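Local coordinates for protein 1A (PDB 6C3R) that suppresses antiviral RNA interference in insect cells by inactivating host AGO2 and recruiting a cellular ubiquitin ligase complex that promotes AGO2 degradation, at residues F77-Q89 with N129-Q141. Residues are numbered along the deposited sequence; the frame is centred on the assembly and turned at random.
Sequences FEEWKGLVWKFVQ and NDECRAFLRKRTQ
Leu-136 drops as a knob among Lys-81, Val-84, Trp-85 and Val-88, packing the chain's last helix, 129-136, against helix 77-90 in a nearly antiparallel pair (156° between segment axes, 9.9 Å apart at closest). Its CD1 branch does most of the touching, 3.9 Å from CG1 of Val-84 and 3.8 Å from CE3 of Trp-85. The Trp-85 indole, with CG anti to the backbone N (chi1 172°), reaches out along helix 129-136. SG of Cys-132 lies at the rim of its six-membered ring, near the ring plane, and also touches CG1 of Val-88. The aliphatic part of Arg-133 crosses the far end of the indole, CB 3.6 Å from CH2; this arginine is involved in blocking host stress granule formation, and its NH2 makes a salt bridge to Asp-130.

Past the helix, the C-terminal tail runs by the start of helix 77-90 and the contact turns polar. Lys-138, at the centre of an inverse gamma turn, lays CG and CD over the carbonyl O of Glu-78, and its NZ makes a salt bridge to OE1 of Glu-79 (2.7 Å). Lys-81 is bent at chi3 (60°), which brings NZ to OE2 of Glu-78 at 2.8 Å, with a weak bond to Arg-137 O. Poorly ordered Arg-139 turns back, NH1 and NH2 both donating to Ala-134 O.

Trp-119 of helix 117-123 touches Lys-81 and Leu-136, while Leu-83 and Phe-87 carry helix 77-90 onto helix 53-70, and Phe-87 also meets strand 104-108.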
ATOM      1  N   PHE A  77       6.853  25.531  -8.417  1.00 36.74           N
ATOM      2  CA  PHE A  77       6.321  25.075  -7.117  1.00 36.68           C
ATOM      3  C   PHE A  77       5.029  24.247  -7.178  1.00 36.85           C
ATOM      4  O   PHE A  77       4.759  23.454  -6.267  1.00 36.63           O
ATOM      5  CB  PHE A  77       6.138  26.247  -6.156  1.00 36.31           C
ATOM      6  CG  PHE A  77       5.774  25.836  -4.750  1.00 35.84           C
ATOM      7  CD1 PHE A  77       6.701  25.189  -3.932  1.00 35.55           C
ATOM      8  CD2 PHE A  77       4.511  26.096  -4.238  1.00 35.43           C
ATOM      9  CE1 PHE A  77       6.364  24.809  -2.634  1.00 35.10           C
ATOM     10  CE2 PHE A  77       4.181  25.719  -2.941  1.00 35.66           C
ATOM     11  CZ  PHE A  77       5.106  25.079  -2.133  1.00 34.76           C
ATOM     12  N   GLU A  78       4.261  24.412  -8.246  1.00 37.52           N
ATOM     13  CA  GLU A  78       3.008  23.684  -8.419  1.00 38.58           C
ATOM     14  C   GLU A  78       3.288  22.309  -8.991  1.00 37.45           C
ATOM     15  O   GLU A  78       2.634  21.311  -8.673  1.00 37.91           O
ATOM     16  CB  GLU A  78       2.078  24.464  -9.359  1.00 40.74           C
ATOM     17  CG  GLU A  78       1.812  25.902  -8.910  1.00 41.86           C
ATOM     18  CD  GLU A  78       1.075  25.978  -7.588  1.00 42.59           C
ATOM     19  OE1 GLU A  78       1.395  26.885  -6.803  1.00 43.04           O
ATOM     20  OE2 GLU A  78       0.189  25.126  -7.327  1.00 43.95           O
ATOM     21  N   GLU A  79       4.276  22.256  -9.854  1.00 37.21           N
ATOM     22  CA  GLU A  79       4.769  20.984 -10.347  1.00 36.93           C
ATOM     23  C   GLU A  79       5.462  20.190  -9.265  1.00 34.65           C
ATOM     24  O   GLU A  79       5.375  18.990  -9.243  1.00 33.23           O
ATOM     25  CB  GLU A  79       5.705  21.216 -11.522  1.00 38.01           C
ATOM     26  CG  GLU A  79       4.969  21.776 -12.725  1.00 39.40           C
ATOM     27  CD  GLU A  79       3.952  20.800 -13.278  1.00 40.18           C
ATOM     28  OE1 GLU A  79       2.821  21.222 -13.598  1.00 42.16           O
ATOM     29  OE2 GLU A  79       4.283  19.606 -13.402  1.00 41.35           O
ATOM     30  N   TRP A  80       6.152  20.877  -8.366  1.00 34.44           N
ATOM     31  CA  TRP A  80       6.694  20.231  -7.191  1.00 33.40           C
ATOM     32  C   TRP A  80       5.570  19.624  -6.359  1.00 33.32           C
ATOM     33  O   TRP A  80       5.678  18.471  -5.929  1.00 33.88           O
ATOM     34  CB  TRP A  80       7.483  21.212  -6.349  1.00 32.90           C
ATOM     35  CG  TRP A  80       8.087  20.568  -5.119  1.00 32.47           C
ATOM     36  CD1 TRP A  80       9.233  19.838  -5.059  1.00 31.75           C
ATOM     37  CD2 TRP A  80       7.556  20.587  -3.794  1.00 31.94           C
ATOM     38  NE1 TRP A  80       9.454  19.413  -3.781  1.00 31.13           N
ATOM     39  CE2 TRP A  80       8.436  19.865  -2.983  1.00 31.97           C
ATOM     40  CE3 TRP A  80       6.418  21.133  -3.223  1.00 32.78           C
ATOM     41  CZ2 TRP A  80       8.215  19.687  -1.610  1.00 32.80           C
ATOM     42  CZ3 TRP A  80       6.197  20.960  -1.857  1.00 33.49           C
ATOM     43  CH2 TRP A  80       7.094  20.248  -1.068  1.00 32.70           C
ATOM     44  N   LYS A  81       4.511  20.390  -6.129  1.00 32.79           N
ATOM     45  CA  LYS A  81       3.386  19.892  -5.358  1.00 33.04           C
ATOM     46  C   LYS A  81       2.722  18.698  -5.975  1.00 32.56           C
ATOM     47  O   LYS A  81       2.303  17.797  -5.256  1.00 32.10           O
ATOM     48  CB  LYS A  81       2.344  20.960  -5.162  1.00 35.30           C
ATOM     49  CG  LYS A  81       2.673  21.911  -4.022  1.00 36.76           C
ATOM     50  CD  LYS A  81       1.920  23.220  -4.171  1.00 38.85           C
ATOM     51  CE  LYS A  81       0.415  23.043  -4.181  1.00 40.41           C
ATOM     52  NZ  LYS A  81      -0.219  24.280  -4.726  1.00 43.27           N
ATOM     53  N   GLY A  82       2.602  18.690  -7.300  1.00 32.62           N
ATOM     54  CA  GLY A  82       2.046  17.537  -7.997  1.00 31.87           C
ATOM     55  C   GLY A  82       2.854  16.274  -7.753  1.00 31.13           C
ATOM     56  O   GLY A  82       2.282  15.201  -7.664  1.00 32.04           O
ATOM     57  N   LEU A  83       4.177  16.390  -7.649  1.00 30.00           N
ATOM     58  CA  LEU A  83       5.022  15.245  -7.299  1.00 29.67           C
ATOM     59  C   LEU A  83       4.710  14.755  -5.889  1.00 29.45           C
ATOM     60  O   LEU A  83       4.573  13.576  -5.653  1.00 30.07           O
ATOM     61  CB  LEU A  83       6.511  15.592  -7.369  1.00 29.21           C
ATOM     62  CG  LEU A  83       7.191  15.861  -8.712  1.00 29.04           C
ATOM     63  CD1 LEU A  83       8.550  16.500  -8.508  1.00 28.60           C
ATOM     64  CD2 LEU A  83       7.321  14.572  -9.494  1.00 29.37           C
ATOM     65  N   VAL A  84       4.570  15.671  -4.957  1.00 29.36           N
ATOM     66  CA  VAL A  84       4.174  15.287  -3.617  1.00 29.62           C
ATOM     67  C   VAL A  84       2.831  14.553  -3.648  1.00 30.24           C
ATOM     68  O   VAL A  84       2.636  13.579  -2.953  1.00 29.38           O
ATOM     69  CB  VAL A  84       4.127  16.505  -2.666  1.00 28.86           C
ATOM     70  CG1 VAL A  84       3.639  16.094  -1.298  1.00 28.36           C
ATOM     71  CG2 VAL A  84       5.513  17.122  -2.550  1.00 29.09           C
ATOM     72  N   TRP A  85       1.907  15.057  -4.445  1.00 32.72           N
ATOM     73  CA  TRP A  85       0.583  14.457  -4.578  1.00 34.43           C
ATOM     74  C   TRP A  85       0.648  13.021  -5.116  1.00 34.03           C
ATOM     75  O   TRP A  85      -0.041  12.142  -4.626  1.00 33.29           O
ATOM     76  CB  TRP A  85      -0.311  15.355  -5.452  1.00 36.23           C
ATOM     77  CG  TRP A  85      -1.622  14.716  -5.783  1.00 38.17           C
ATOM     78  CD1 TRP A  85      -2.094  14.400  -7.027  1.00 38.63           C
ATOM     79  CD2 TRP A  85      -2.613  14.277  -4.848  1.00 38.75           C
ATOM     80  NE1 TRP A  85      -3.310  13.790  -6.921  1.00 39.43           N
ATOM     81  CE2 TRP A  85      -3.661  13.709  -5.598  1.00 39.92           C
ATOM     82  CE3 TRP A  85      -2.717  14.311  -3.446  1.00 38.48           C
ATOM     83  CZ2 TRP A  85      -4.810  13.175  -4.991  1.00 40.30           C
ATOM     84  CZ3 TRP A  85      -3.849  13.783  -2.841  1.00 38.62           C
ATOM     85  CH2 TRP A  85      -4.882  13.222  -3.613  1.00 39.94           C
ATOM     86  N   LYS A  86       1.484  12.802  -6.120  1.00 34.82           N
ATOM     87  CA  LYS A  86       1.755  11.446  -6.619  1.00 35.00           C
ATOM     88  C   LYS A  86       2.385  10.510  -5.593  1.00 34.45           C
ATOM     89  O   LYS A  86       2.084   9.323  -5.584  1.00 35.27           O
ATOM     90  CB  LYS A  86       2.652  11.491  -7.826  1.00 34.91           C
ATOM     91  CG  LYS A  86       1.948  11.937  -9.075  1.00 36.23           C
ATOM     92  CD  LYS A  86       2.994  12.389 -10.075  1.00 37.57           C
ATOM     93  CE  LYS A  86       2.418  12.589 -11.453  1.00 39.30           C
ATOM     94  NZ  LYS A  86       3.368  13.443 -12.222  1.00 40.89           N
ATOM     95  N   PHE A  87       3.292  11.036  -4.780  1.00 34.39           N
ATOM     96  CA  PHE A  87       3.854  10.296  -3.656  1.00 33.92           C
ATOM     97  C   PHE A  87       2.742   9.923  -2.694  1.00 35.02           C
ATOM     98  O   PHE A  87       2.582   8.762  -2.375  1.00 36.11           O
ATOM     99  CB  PHE A  87       4.927  11.115  -2.930  1.00 32.85           C
ATOM    100  CG  PHE A  87       5.595  10.377  -1.816  1.00 31.99           C
ATOM    101  CD1 PHE A  87       5.071  10.413  -0.531  1.00 32.20           C
ATOM    102  CD2 PHE A  87       6.740   9.631  -2.049  1.00 32.21           C
ATOM    103  CE1 PHE A  87       5.663   9.712   0.520  1.00 31.91           C
ATOM    104  CE2 PHE A  87       7.355   8.947  -1.009  1.00 33.15           C
ATOM    105  CZ  PHE A  87       6.801   8.972   0.281  1.00 32.50           C
ATOM    106  N   VAL A  88       1.997  10.920  -2.239  1.00 37.23           N
ATOM    107  CA  VAL A  88       0.852  10.735  -1.351  1.00 39.54           C
ATOM    108  C   VAL A  88      -0.143   9.712  -1.928  1.00 41.94           C
ATOM    109  O   VAL A  88      -0.575   8.830  -1.216  1.00 41.92           O
ATOM    110  CB  VAL A  88       0.174  12.094  -1.056  1.00 40.87           C
ATOM    111  CG1 VAL A  88      -1.251  11.939  -0.564  1.00 42.61           C
ATOM    112  CG2 VAL A  88       0.976  12.870  -0.018  1.00 41.17           C
ATOM    113  N   GLN A  89      -0.482   9.809  -3.212  1.00 45.06           N
ATOM    114  CA  GLN A  89      -1.324   8.787  -3.858  1.00 47.65           C
ATOM    115  C   GLN A  89      -0.709   7.382  -3.762  1.00 47.81           C
ATOM    116  O   GLN A  89      -1.386   6.422  -3.417  1.00 48.03           O
ATOM    117  CB  GLN A  89      -1.573   9.107  -5.332  1.00 50.07           C
ATOM    118  CG  GLN A  89      -2.636  10.164  -5.563  1.00 53.72           C
ATOM    119  CD  GLN A  89      -3.025  10.334  -7.038  1.00 57.93           C
ATOM    120  OE1 GLN A  89      -3.939  11.112  -7.354  1.00 61.25           O
ATOM    121  NE2 GLN A  89      -2.346   9.612  -7.947  1.00 57.91           N
ATOM    122  N   ASN A 129      -7.782  12.913   3.434  1.00 60.85           N
ATOM    123  CA  ASN A 129      -7.488  12.776   2.002  1.00 62.37           C
ATOM    124  C   ASN A 129      -8.042  13.953   1.197  1.00 59.78           C
ATOM    125  O   ASN A 129      -7.378  14.504   0.324  1.00 56.38           O
ATOM    126  CB  ASN A 129      -8.088  11.472   1.439  1.00 66.64           C
ATOM    127  CG  ASN A 129      -7.493  10.217   2.068  1.00 70.93           C
ATOM    128  OD1 ASN A 129      -6.434  10.264   2.694  1.00 74.12           O
ATOM    129  ND2 ASN A 129      -8.178   9.078   1.902  1.00 74.02           N
ATOM    130  N   ASP A 130      -9.271  14.332   1.511  1.00 60.35           N
ATOM    131  CA  ASP A 130      -9.980  15.347   0.747  1.00 61.78           C
ATOM    132  C   ASP A 130      -9.343  16.718   0.892  1.00 59.28           C
ATOM    133  O   ASP A 130      -9.214  17.450  -0.098  1.00 57.89           O
ATOM    134  CB  ASP A 130     -11.441  15.376   1.171  1.00 66.12           C
ATOM    135  CG  ASP A 130     -12.118  14.044   0.959  1.00 69.46           C
ATOM    136  OD1 ASP A 130     -12.458  13.765  -0.206  1.00 72.31           O
ATOM    137  OD2 ASP A 130     -12.269  13.265   1.937  1.00 71.68           O
ATOM    138  N   GLU A 131      -8.929  17.048   2.118  1.00 56.70           N
ATOM    139  CA  GLU A 131      -8.167  18.276   2.370  1.00 56.02           C
ATOM    140  C   GLU A 131      -6.807  18.264   1.678  1.00 53.44           C
ATOM    141  O   GLU A 131      -6.394  19.259   1.086  1.00 51.93           O
ATOM    142  CB  GLU A 131      -7.940  18.490   3.867  1.00 56.33           C
ATOM    143  CG  GLU A 131      -7.321  19.850   4.192  1.00 55.44           C
ATOM    144  CD  GLU A 131      -6.951  19.998   5.644  1.00 55.14           C
ATOM    145  OE1 GLU A 131      -7.311  19.119   6.456  1.00 54.04           O
ATOM    146  OE2 GLU A 131      -6.268  20.995   5.966  1.00 56.41           O
ATOM    147  N   CYS A 132      -6.115  17.138   1.813  1.00 51.46           N
ATOM    148  CA  CYS A 132      -4.848  16.893   1.139  1.00 50.06           C
ATOM    149  C   CYS A 132      -4.888  17.093  -0.373  1.00 49.26           C
ATOM    150  O   CYS A 132      -3.997  17.706  -0.940  1.00 48.86           O
ATOM    151  CB  CYS A 132      -4.384  15.474   1.429  1.00 50.05           C
ATOM    152  SG  CYS A 132      -2.747  15.186   0.776  1.00 51.20           S
ATOM    153  N   ARG A 133      -5.917  16.567  -1.025  1.00 50.62           N
ATOM    154  CA  ARG A 133      -6.079  16.749  -2.465  1.00 51.03           C
ATOM    155  C   ARG A 133      -6.242  18.226  -2.828  1.00 48.91           C
ATOM    156  O   ARG A 133      -5.691  18.681  -3.832  1.00 49.39           O
ATOM    157  CB  ARG A 133      -7.253  15.910  -2.995  1.00 54.27           C
ATOM    158  CG  ARG A 133      -7.543  16.102  -4.484  1.00 58.15           C
ATOM    159  CD  ARG A 133      -8.355  14.958  -5.099  1.00 61.84           C
ATOM    160  NE  ARG A 133      -9.612  14.679  -4.383  1.00 65.58           N
ATOM    161  CZ  ARG A 133      -9.863  13.615  -3.599  1.00 68.06           C
ATOM    162  NH1 ARG A 133      -8.956  12.655  -3.383  1.00 69.61           N
ATOM    163  NH2 ARG A 133     -11.054  13.504  -3.015  1.00 69.47           N
ATOM    164  N   ALA A 134      -6.982  18.966  -2.013  1.00 47.13           N
ATOM    165  CA  ALA A 134      -7.214  20.384  -2.268  1.00 46.71           C
ATOM    166  C   ALA A 134      -5.948  21.201  -2.047  1.00 45.13           C
ATOM    167  O   ALA A 134      -5.589  22.065  -2.859  1.00 43.44           O
ATOM    168  CB  ALA A 134      -8.340  20.895  -1.382  1.00 48.14           C
ATOM    169  N   PHE A 135      -5.274  20.900  -0.942  1.00 44.41           N
ATOM    170  CA  PHE A 135      -3.996  21.507  -0.589  1.00 43.82           C
ATOM    171  C   PHE A 135      -2.923  21.346  -1.657  1.00 43.68           C
ATOM    172  O   PHE A 135      -2.219  22.309  -1.964  1.00 45.08           O
ATOM    173  CB  PHE A 135      -3.482  20.928   0.728  1.00 43.24           C
ATOM    174  CG  PHE A 135      -2.231  21.595   1.242  1.00 42.99           C
ATOM    175  CD1 PHE A 135      -2.228  22.950   1.555  1.00 43.49           C
ATOM    176  CD2 PHE A 135      -1.068  20.865   1.435  1.00 41.87           C
ATOM    177  CE1 PHE A 135      -1.090  23.560   2.030  1.00 43.46           C
ATOM    178  CE2 PHE A 135       0.074  21.470   1.914  1.00 42.33           C
ATOM    179  CZ  PHE A 135       0.065  22.823   2.217  1.00 43.03           C
ATOM    180  N   LEU A 136      -2.796  20.150  -2.208  1.00 44.05           N
ATOM    181  CA  LEU A 136      -1.796  19.882  -3.258  1.00 46.48           C
ATOM    182  C   LEU A 136      -2.240  20.109  -4.727  1.00 50.74           C
ATOM    183  O   LEU A 136      -1.440  19.878  -5.640  1.00 50.02           O
ATOM    184  CB  LEU A 136      -1.235  18.459  -3.102  1.00 44.03           C
ATOM    185  CG  LEU A 136      -0.590  18.107  -1.754  1.00 42.41           C
ATOM    186  CD1 LEU A 136      -0.207  16.631  -1.752  1.00 40.70           C
ATOM    187  CD2 LEU A 136       0.618  18.992  -1.433  1.00 41.04           C
ATOM    188  N   ARG A 137      -3.472  20.568  -4.961  1.00 57.30           N
ATOM    189  CA  ARG A 137      -3.934  20.804  -6.337  1.00 63.58           C
ATOM    190  C   ARG A 137      -3.112  21.882  -7.033  1.00 66.84           C
ATOM    191  O   ARG A 137      -2.807  22.921  -6.445  1.00 68.08           O
ATOM    192  CB  ARG A 137      -5.411  21.189  -6.407  1.00 66.60           C
ATOM    193  CG  ARG A 137      -5.880  21.410  -7.843  1.00 69.47           C
ATOM    194  CD  ARG A 137      -7.370  21.197  -8.049  1.00 72.54           C
ATOM    195  NE  ARG A 137      -7.748  19.788  -8.225  1.00 74.91           N
ATOM    196  CZ  ARG A 137      -8.326  18.998  -7.310  1.00 75.06           C
ATOM    197  NH1 ARG A 137      -8.628  19.444  -6.082  1.00 76.18           N
ATOM    198  NH2 ARG A 137      -8.608  17.733  -7.630  1.00 72.61           N
ATOM    199  N   LYS A 138      -2.769  21.618  -8.290  1.00 70.75           N
ATOM    200  CA  LYS A 138      -1.922  22.507  -9.066  1.00 75.24           C
ATOM    201  C   LYS A 138      -2.650  23.775  -9.490  1.00 79.52           C
ATOM    202  O   LYS A 138      -3.178  23.865 -10.600  1.00 82.50           O
ATOM    203  CB  LYS A 138      -1.387  21.798 -10.309  1.00 76.66           C
ATOM    204  CG  LYS A 138      -0.481  20.619 -10.016  1.00 77.41           C
ATOM    205  CD  LYS A 138       0.435  20.326 -11.197  1.00 79.19           C
ATOM    206  CE  LYS A 138      -0.334  19.963 -12.459  1.00 81.19           C
ATOM    207  NZ  LYS A 138       0.586  19.780 -13.612  1.00 82.89           N
ATOM    208  N   ARG A 139      -2.651  24.762  -8.603  1.00 83.22           N
ATOM    209  CA  ARG A 139      -3.068  26.122  -8.946  1.00 86.80           C
ATOM    210  C   ARG A 139      -2.151  26.712 -10.026  1.00 89.11           C
ATOM    211  O   ARG A 139      -1.073  26.193 -10.284  1.00 86.94           O
ATOM    212  CB  ARG A 139      -3.045  27.003  -7.694  1.00 89.19           C
ATOM    213  CG  ARG A 139      -4.123  26.623  -6.685  1.00 93.04           C
ATOM    214  CD  ARG A 139      -3.748  26.959  -5.253  1.00 94.60           C
ATOM    215  NE  ARG A 139      -4.762  26.475  -4.302  1.00 97.87           N
ATOM    216  CZ  ARG A 139      -4.857  25.231  -3.813  1.00 98.91           C
ATOM    217  NH1 ARG A 139      -3.994  24.270  -4.164  1.00 98.32           N
ATOM    218  NH2 ARG A 139      -5.834  24.943  -2.947  1.00 99.44           N
ATOM    219  N   THR A 140      -2.595  27.778 -10.680  1.00 96.13           N
ATOM    220  CA  THR A 140      -1.740  28.475 -11.650  1.00 99.79           C
ATOM    221  C   THR A 140      -0.635  29.290 -10.960  1.00101.79           C
ATOM    222  O   THR A 140       0.535  29.209 -11.356  1.00101.73           O
ATOM    223  CB  THR A 140      -2.547  29.355 -12.632  1.00102.09           C
ATOM    224  OG1 THR A 140      -1.690  29.778 -13.700  1.00103.41           O
ATOM    225  CG2 THR A 140      -3.171  30.585 -11.959  1.00102.68           C
ATOM    226  N   GLN A 141      -1.011  30.034  -9.913  1.00102.87           N
ATOM    227  CA  GLN A 141      -0.111  30.956  -9.216  1.00 99.52           C
ATOM    228  C   GLN A 141      -0.359  30.880  -7.717  1.00 94.77           C
ATOM    229  O   GLN A 141       0.437  31.377  -6.930  1.00 91.48           O
ATOM    230  CB  GLN A 141      -0.336  32.384  -9.723  1.00100.75           C
ATOM    231  CG  GLN A 141       0.802  33.356  -9.420  1.00 99.86           C
ATOM    232  CD  GLN A 141       0.623  34.706 -10.105  1.00 97.98           C
ATOM    233  OE1 GLN A 141      -0.493  35.097 -10.451  1.00 98.11           O
ATOM    234  NE2 GLN A 141       1.725  35.422 -10.302  1.00 94.69           N
TER